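Local coordinates for protein RNA-dependent RNA Polymerase (Bombyx mori cytoplasmic polyhedrosis virus, PDB 6TZ0) that catalyses RNA-templated synthesis of viral RNA, serving in both transcription and replication of the double-stranded RNA genome, at residues E362-T367 against L704-F709; G654-N659 against T673-L678. All coordinates share one frame; numbering follows the deposited sequence.

Along the chain the order is 362-367, 654-659, 673-678, 704-709, so contact 1 brackets contact 2, and all four segments belong to the central polymerase domain. The two centres lie about 18 Å apart, yet the contacts touch directly: Leu655 CD1, on helix 644-665, packs against Leu704 CD2 at 3.8 Å and against Ser707 OG at 3.7 Å. Contact 2 sets that helix on strand 672-677, one outer strand of the four-stranded antiparallel palm sheet. Contact 1 lies at the end of helix 690-705, just before strand 711-716, the other outer strand. Between them they join the loop before strand 370-375, helices 644-665 and 690-705 and the sheet carrying the metal-binding aspartates.

Contact 1. Residues E362-T367 against L704-F709; sequences EQRLVT and LNESGF
Arg364 lays its guanidinium over the carboxylate of Glu706, the two planes 8° apart, with Glu706 OE2 3.2 Å above the guanidinium plane and over its centre. The salt bridge is one of stacked charges, no N-H directed at that oxygen. At the edge, Arg364 NH1 makes a weak hydrogen bond of 3.4 Å to Asn705 O. Arg364 CG sits between the backbone N and the carbonyl carbon (chi1 54°), and a bend at chi3 (50°) turns NE toward Glu706, 3.4 Å from its OE2. Gln363 crosses Asn705 at a slant, its CB 3.3 Å from Asn705 O. The backbones meet at Gly708, whose CA gives a C-H...O contact of 3.5 Å to Glu362 O. Val366 places CG2 3.5 Å from Ser707 O. What shapes this surface is a Schellman motif at the C-terminal side of helix 690-705, with Gly708, at positive phi, leaving helical geometry. Phe709 packs on Leu651 of helix 644-665 and Thr559 of helix 557-573, close to Val548, which binds magnesium in another structure of this protein, while Leu365 meets Ile457 of the viral structural protein 4 chain. The loop before strand 370-375 closes over the turn joining helix 690-705 to strand 711-716.

Contact 2. Residues G654-N659 against T673-L678; sequences GLVRGN and TTIKIL
Arg657 NH1 forms a salt bridge with Glu660 OE1, one turn further along helix 644-665, while the rest of its guanidinium lies against strand 672-677. NH2 has Thr673 O near the guanidinium plane, at its edge, but at 4.3 Å the two are too far apart for a hydrogen bond. The arginine bends at chi2 (-71°) and then runs out extended, passing Ile675 in the opposite direction, with NE 4.1 Å from Ile675 CD1. The charged group thus borders the apolar patch and slides past its flank, and Glu660 probably helps to balance its charge.

The apolar part of the contact is short. Val656 and Ile675 point at each other from helix and strand and meet tip to tip, Val656 CG1 lying 3.8 Å from Ile675 CD1 and 4.0 Å from Ile675 CG2. Ile675 CG1 occupies the crowded position between the backbone N and the carbonyl carbon (chi1 58°), and CD1 then continues toward the helix. Farther along the strand, Ile677 turns the same way and is taken up by Thr649, Leu652 and Gln653 of the same helix.

The axes of helix 654-659 and strand 673-677 run nearly antiparallel (164°), 10.5 Å apart at their closest. Along one edge the strand pairs with strand 682-687, forming a hairpin whose turn carries Asp680 and Asp681, two metal-binding aspartates. A helix laid on this GDD hairpin is the arrangement of motifs B and C in the palm of RNA-dependent RNA polymerases.

Contact 1. Residues E362-T367 against L704-F709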
ATOM      1  N   GLU A 362      10.478  15.132  15.782  1.00 35.72           N
ATOM      2  CA  GLU A 362      10.560  16.545  15.441  1.00 35.72           C
ATOM      3  C   GLU A 362       9.758  17.464  16.351  1.00 35.72           C
ATOM      4  O   GLU A 362       8.665  17.108  16.784  1.00 35.72           O
ATOM      5  CB  GLU A 362      10.097  16.762  13.998  1.00 35.72           C
ATOM      6  CG  GLU A 362      10.724  15.821  12.983  1.00 35.72           C
ATOM      7  CD  GLU A 362      12.161  16.188  12.666  1.00 35.72           C
ATOM      8  OE1 GLU A 362      12.395  17.318  12.187  1.00 35.72           O
ATOM      9  OE2 GLU A 362      13.057  15.349  12.899  1.00 35.72           O
ATOM     10  N   GLN A 363      10.354  18.616  16.671  1.00 35.07           N
ATOM     11  CA  GLN A 363       9.738  19.708  17.450  1.00 35.07           C
ATOM     12  C   GLN A 363       9.477  19.531  18.951  1.00 35.07           C
ATOM     13  O   GLN A 363       9.857  20.374  19.757  1.00 35.07           O
ATOM     14  CB  GLN A 363       8.500  20.309  16.751  1.00 35.07           C
ATOM     15  CG  GLN A 363       8.611  20.457  15.240  1.00 35.07           C
ATOM     16  CD  GLN A 363       9.201  21.784  14.827  1.00 35.07           C
ATOM     17  OE1 GLN A 363       9.572  22.599  15.667  1.00 35.07           O
ATOM     18  NE2 GLN A 363       9.294  22.008  13.525  1.00 35.07           N
ATOM     19  N   ARG A 364       8.808  18.446  19.308  1.00 32.88           N
ATOM     20  CA  ARG A 364       8.387  18.192  20.688  1.00 32.88           C
ATOM     21  C   ARG A 364       7.756  16.820  20.844  1.00 32.88           C
ATOM     22  O   ARG A 364       7.331  16.186  19.877  1.00 32.88           O
ATOM     23  CB  ARG A 364       7.387  19.209  21.237  1.00 32.88           C
ATOM     24  CG  ARG A 364       6.166  19.409  20.424  1.00 32.88           C
ATOM     25  CD  ARG A 364       5.430  20.546  21.058  1.00 32.88           C
ATOM     26  NE  ARG A 364       6.339  21.669  21.274  1.00 32.88           N
ATOM     27  CZ  ARG A 364       6.679  22.561  20.351  1.00 32.88           C
ATOM     28  NH1 ARG A 364       6.192  22.476  19.123  1.00 32.88           N
ATOM     29  NH2 ARG A 364       7.516  23.537  20.659  1.00 32.88           N
ATOM     30  N   LEU A 365       7.643  16.410  22.102  1.00 29.52           N
ATOM     31  CA  LEU A 365       7.119  15.098  22.436  1.00 29.52           C
ATOM     32  C   LEU A 365       5.612  15.155  22.641  1.00 29.52           C
ATOM     33  O   LEU A 365       5.080  16.105  23.218  1.00 29.52           O
ATOM     34  CB  LEU A 365       7.793  14.585  23.700  1.00 29.52           C
ATOM     35  CG  LEU A 365       9.307  14.461  23.598  1.00 29.52           C
ATOM     36  CD1 LEU A 365       9.866  14.095  24.941  1.00 29.52           C
ATOM     37  CD2 LEU A 365       9.669  13.427  22.566  1.00 29.52           C
ATOM     38  N   VAL A 366       4.924  14.121  22.175  1.00 26.34           N
ATOM     39  CA  VAL A 366       3.479  13.999  22.308  1.00 26.34           C
ATOM     40  C   VAL A 366       3.190  13.138  23.528  1.00 26.34           C
ATOM     41  O   VAL A 366       3.770  12.059  23.685  1.00 26.34           O
ATOM     42  CB  VAL A 366       2.865  13.399  21.032  1.00 26.34           C
ATOM     43  CG1 VAL A 366       1.385  13.173  21.194  1.00 26.34           C
ATOM     44  CG2 VAL A 366       3.123  14.313  19.860  1.00 26.34           C
ATOM     45  N   THR A 367       2.327  13.625  24.411  1.00 24.61           N
ATOM     46  CA  THR A 367       2.019  12.917  25.645  1.00 24.61           C
ATOM     47  C   THR A 367       0.789  12.030  25.460  1.00 24.61           C
ATOM     48  O   THR A 367       0.308  11.819  24.347  1.00 24.61           O
ATOM     49  CB  THR A 367       1.849  13.907  26.787  1.00 24.61           C
ATOM     50  OG1 THR A 367       0.847  14.866  26.439  1.00 24.61           O
ATOM     51  CG2 THR A 367       3.156  14.609  27.060  1.00 24.61           C
ATOM     52  N   LEU A 704       0.401  21.938  13.875  1.00 28.13           N
ATOM     53  CA  LEU A 704       1.058  20.763  13.309  1.00 28.13           C
ATOM     54  C   LEU A 704       2.437  20.547  13.917  1.00 28.13           C
ATOM     55  O   LEU A 704       2.866  19.402  14.078  1.00 28.13           O
ATOM     56  CB  LEU A 704       1.169  20.890  11.794  1.00 28.13           C
ATOM     57  CG  LEU A 704      -0.140  20.781  11.026  1.00 28.13           C
ATOM     58  CD1 LEU A 704       0.073  21.148   9.582  1.00 28.13           C
ATOM     59  CD2 LEU A 704      -0.672  19.381  11.127  1.00 28.13           C
ATOM     60  N   ASN A 705       3.138  21.628  14.260  1.00 29.44           N
ATOM     61  CA  ASN A 705       4.438  21.490  14.910  1.00 29.44           C
ATOM     62  C   ASN A 705       4.306  20.946  16.325  1.00 29.44           C
ATOM     63  O   ASN A 705       5.171  20.193  16.783  1.00 29.44           O
ATOM     64  CB  ASN A 705       5.153  22.835  14.931  1.00 29.44           C
ATOM     65  CG  ASN A 705       5.484  23.331  13.549  1.00 29.44           C
ATOM     66  OD1 ASN A 705       5.848  22.556  12.670  1.00 29.44           O
ATOM     67  ND2 ASN A 705       5.351  24.634  13.342  1.00 29.44           N
ATOM     68  N   GLU A 706       3.235  21.319  17.029  1.00 30.56           N
ATOM     69  CA  GLU A 706       2.936  20.794  18.357  1.00 30.56           C
ATOM     70  C   GLU A 706       2.549  19.323  18.341  1.00 30.56           C
ATOM     71  O   GLU A 706       2.605  18.677  19.391  1.00 30.56           O
ATOM     72  CB  GLU A 706       1.811  21.608  18.993  1.00 30.56           C
ATOM     73  CG  GLU A 706       2.186  22.989  19.470  1.00 30.56           C
ATOM     74  CD  GLU A 706       2.892  22.978  20.803  1.00 30.56           C
ATOM     75  OE1 GLU A 706       2.565  22.108  21.637  1.00 30.56           O
ATOM     76  OE2 GLU A 706       3.769  23.838  21.025  1.00 30.56           O
ATOM     77  N   SER A 707       2.156  18.785  17.193  1.00 29.11           N
ATOM     78  CA  SER A 707       1.777  17.390  17.063  1.00 29.11           C
ATOM     79  C   SER A 707       2.946  16.497  16.682  1.00 29.11           C
ATOM     80  O   SER A 707       2.756  15.294  16.488  1.00 29.11           O
ATOM     81  CB  SER A 707       0.661  17.246  16.034  1.00 29.11           C
ATOM     82  OG  SER A 707       0.312  15.888  15.872  1.00 29.11           O
ATOM     83  N   GLY A 708       4.144  17.054  16.573  1.00 31.04           N
ATOM     84  CA  GLY A 708       5.315  16.253  16.298  1.00 31.04           C
ATOM     85  C   GLY A 708       5.673  16.102  14.838  1.00 31.04           C
ATOM     86  O   GLY A 708       6.248  15.081  14.450  1.00 31.04           O
ATOM     87  N   PHE A 709       5.360  17.092  14.012  1.00 31.01           N
ATOM     88  CA  PHE A 709       5.696  17.041  12.600  1.00 31.01           C
ATOM     89  C   PHE A 709       6.525  18.258  12.228  1.00 31.01           C
ATOM     90  O   PHE A 709       6.449  19.298  12.884  1.00 31.01           O
ATOM     91  CB  PHE A 709       4.451  16.992  11.722  1.00 31.01           C
ATOM     92  CG  PHE A 709       3.559  15.828  12.008  1.00 31.01           C
ATOM     93  CD1 PHE A 709       3.931  14.550  11.645  1.00 31.01           C
ATOM     94  CD2 PHE A 709       2.326  16.020  12.603  1.00 31.01           C
ATOM     95  CE1 PHE A 709       3.107  13.477  11.906  1.00 31.01           C
ATOM     96  CE2 PHE A 709       1.498  14.952  12.860  1.00 31.01           C
ATOM     97  CZ  PHE A 709       1.888  13.681  12.509  1.00 31.01           C
TER

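Contact 2. Residues G654-N659 against T673-L678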
ATOM      1  N   GLY A 654      -8.683  16.141  11.702  1.00 22.11           N
ATOM      2  CA  GLY A 654      -9.025  16.413  13.080  1.00 22.11           C
ATOM      3  C   GLY A 654      -8.229  17.562  13.657  1.00 22.11           C
ATOM      4  O   GLY A 654      -8.797  18.436  14.310  1.00 22.11           O
ATOM      5  N   LEU A 655      -6.916  17.596  13.392  1.00 22.81           N
ATOM      6  CA  LEU A 655      -6.089  18.699  13.879  1.00 22.81           C
ATOM      7  C   LEU A 655      -6.509  20.035  13.275  1.00 22.81           C
ATOM      8  O   LEU A 655      -6.616  21.032  13.995  1.00 22.81           O
ATOM      9  CB  LEU A 655      -4.611  18.447  13.590  1.00 22.81           C
ATOM     10  CG  LEU A 655      -3.843  17.355  14.325  1.00 22.81           C
ATOM     11  CD1 LEU A 655      -2.438  17.288  13.772  1.00 22.81           C
ATOM     12  CD2 LEU A 655      -3.809  17.605  15.808  1.00 22.81           C
ATOM     13  N   VAL A 656      -6.807  20.066  11.972  1.00 23.57           N
ATOM     14  CA  VAL A 656      -7.150  21.333  11.330  1.00 23.57           C
ATOM     15  C   VAL A 656      -8.522  21.831  11.783  1.00 23.57           C
ATOM     16  O   VAL A 656      -8.673  22.991  12.201  1.00 23.57           O
ATOM     17  CB  VAL A 656      -7.065  21.196   9.799  1.00 23.57           C
ATOM     18  CG1 VAL A 656      -7.620  22.427   9.120  1.00 23.57           C
ATOM     19  CG2 VAL A 656      -5.628  21.012   9.388  1.00 23.57           C
ATOM     20  N   ARG A 657      -9.543  20.971  11.721  1.00 23.29           N
ATOM     21  CA  ARG A 657     -10.879  21.419  12.091  1.00 23.29           C
ATOM     22  C   ARG A 657     -11.011  21.659  13.594  1.00 23.29           C
ATOM     23  O   ARG A 657     -11.755  22.557  14.019  1.00 23.29           O
ATOM     24  CB  ARG A 657     -11.902  20.410  11.602  1.00 23.29           C
ATOM     25  CG  ARG A 657     -12.022  20.318  10.101  1.00 23.29           C
ATOM     26  CD  ARG A 657     -12.676  21.564   9.554  1.00 23.29           C
ATOM     27  NE  ARG A 657     -12.966  21.451   8.131  1.00 23.29           N
ATOM     28  CZ  ARG A 657     -13.497  22.423   7.401  1.00 23.29           C
ATOM     29  NH1 ARG A 657     -13.789  23.580   7.963  1.00 23.29           N
ATOM     30  NH2 ARG A 657     -13.729  22.239   6.113  1.00 23.29           N
ATOM     31  N   GLY A 658     -10.271  20.915  14.416  1.00 21.44           N
ATOM     32  CA  GLY A 658     -10.250  21.209  15.829  1.00 21.44           C
ATOM     33  C   GLY A 658      -9.501  22.476  16.158  1.00 21.44           C
ATOM     34  O   GLY A 658      -9.806  23.128  17.155  1.00 21.44           O
ATOM     35  N   ASN A 659      -8.514  22.848  15.340  1.00 23.51           N
ATOM     36  CA  ASN A 659      -7.892  24.150  15.534  1.00 23.51           C
ATOM     37  C   ASN A 659      -8.857  25.269  15.182  1.00 23.51           C
ATOM     38  O   ASN A 659      -8.818  26.333  15.804  1.00 23.51           O
ATOM     39  CB  ASN A 659      -6.631  24.278  14.689  1.00 23.51           C
ATOM     40  CG  ASN A 659      -5.752  25.415  15.138  1.00 23.51           C
ATOM     41  OD1 ASN A 659      -5.970  26.005  16.191  1.00 23.51           O
ATOM     42  ND2 ASN A 659      -4.781  25.765  14.318  1.00 23.51           N
ATOM     43  N   THR A 673     -11.998  28.162   4.280  1.00 30.87           N
ATOM     44  CA  THR A 673     -13.126  27.808   3.429  1.00 30.87           C
ATOM     45  C   THR A 673     -13.243  26.300   3.229  1.00 30.87           C
ATOM     46  O   THR A 673     -14.247  25.696   3.612  1.00 30.87           O
ATOM     47  CB  THR A 673     -12.989  28.508   2.083  1.00 30.87           C
ATOM     48  OG1 THR A 673     -11.795  28.052   1.452  1.00 30.87           O
ATOM     49  CG2 THR A 673     -12.890  29.993   2.281  1.00 30.87           C
ATOM     50  N   THR A 674     -12.231  25.683   2.620  1.00 29.79           N
ATOM     51  CA  THR A 674     -12.200  24.240   2.423  1.00 29.79           C
ATOM     52  C   THR A 674     -10.805  23.718   2.727  1.00 29.79           C
ATOM     53  O   THR A 674      -9.815  24.445   2.644  1.00 29.79           O
ATOM     54  CB  THR A 674     -12.578  23.810   0.986  1.00 29.79           C
ATOM     55  OG1 THR A 674     -11.704  24.433   0.041  1.00 29.79           O
ATOM     56  CG2 THR A 674     -14.029  24.133   0.637  1.00 29.79           C
ATOM     57  N   ILE A 675     -10.744  22.440   3.094  1.00 30.19           N
ATOM     58  CA  ILE A 675      -9.500  21.685   3.118  1.00 30.19           C
ATOM     59  C   ILE A 675      -9.737  20.373   2.386  1.00 30.19           C
ATOM     60  O   ILE A 675     -10.849  19.840   2.381  1.00 30.19           O
ATOM     61  CB  ILE A 675      -8.953  21.422   4.546  1.00 30.19           C
ATOM     62  CG1 ILE A 675      -9.954  20.665   5.402  1.00 30.19           C
ATOM     63  CG2 ILE A 675      -8.556  22.706   5.230  1.00 30.19           C
ATOM     64  CD1 ILE A 675      -9.366  20.113   6.667  1.00 30.19           C
ATOM     65  N   LYS A 676      -8.693  19.875   1.725  1.00 31.03           N
ATOM     66  CA  LYS A 676      -8.715  18.566   1.081  1.00 31.03           C
ATOM     67  C   LYS A 676      -7.475  17.790   1.494  1.00 31.03           C
ATOM     68  O   LYS A 676      -6.361  18.313   1.418  1.00 31.03           O
ATOM     69  CB  LYS A 676      -8.789  18.684  -0.439  1.00 31.03           C
ATOM     70  CG  LYS A 676     -10.102  19.220  -0.945  1.00 31.03           C
ATOM     71  CD  LYS A 676     -11.212  18.229  -0.670  1.00 31.03           C
ATOM     72  CE  LYS A 676     -12.538  18.719  -1.209  1.00 31.03           C
ATOM     73  NZ  LYS A 676     -13.640  17.773  -0.907  1.00 31.03           N
ATOM     74  N   ILE A 677      -7.672  16.558   1.965  1.00 30.94           N
ATOM     75  CA  ILE A 677      -6.606  15.739   2.532  1.00 30.94           C
ATOM     76  C   ILE A 677      -6.689  14.337   1.938  1.00 30.94           C
ATOM     77  O   ILE A 677      -7.783  13.780   1.805  1.00 30.94           O
ATOM     78  CB  ILE A 677      -6.694  15.698   4.079  1.00 30.94           C
ATOM     79  CG1 ILE A 677      -6.442  17.080   4.668  1.00 30.94           C
ATOM     80  CG2 ILE A 677      -5.673  14.761   4.685  1.00 30.94           C
ATOM     81  CD1 ILE A 677      -6.782  17.190   6.102  1.00 30.94           C
ATOM     82  N   LEU A 678      -5.534  13.774   1.549  1.00 34.20           N
ATOM     83  CA  LEU A 678      -5.474  12.371   1.150  1.00 34.20           C
ATOM     84  C   LEU A 678      -4.305  11.651   1.833  1.00 34.20           C
ATOM     85  O   LEU A 678      -3.810  10.642   1.330  1.00 34.20           O
ATOM     86  CB  LEU A 678      -5.404  12.256  -0.380  1.00 34.20           C
ATOM     87  CG  LEU A 678      -5.892  10.954  -1.029  1.00 34.20           C
ATOM     88  CD1 LEU A 678      -7.331  10.783  -0.685  1.00 34.20           C
ATOM     89  CD2 LEU A 678      -5.721  10.941  -2.521  1.00 34.20           C
TER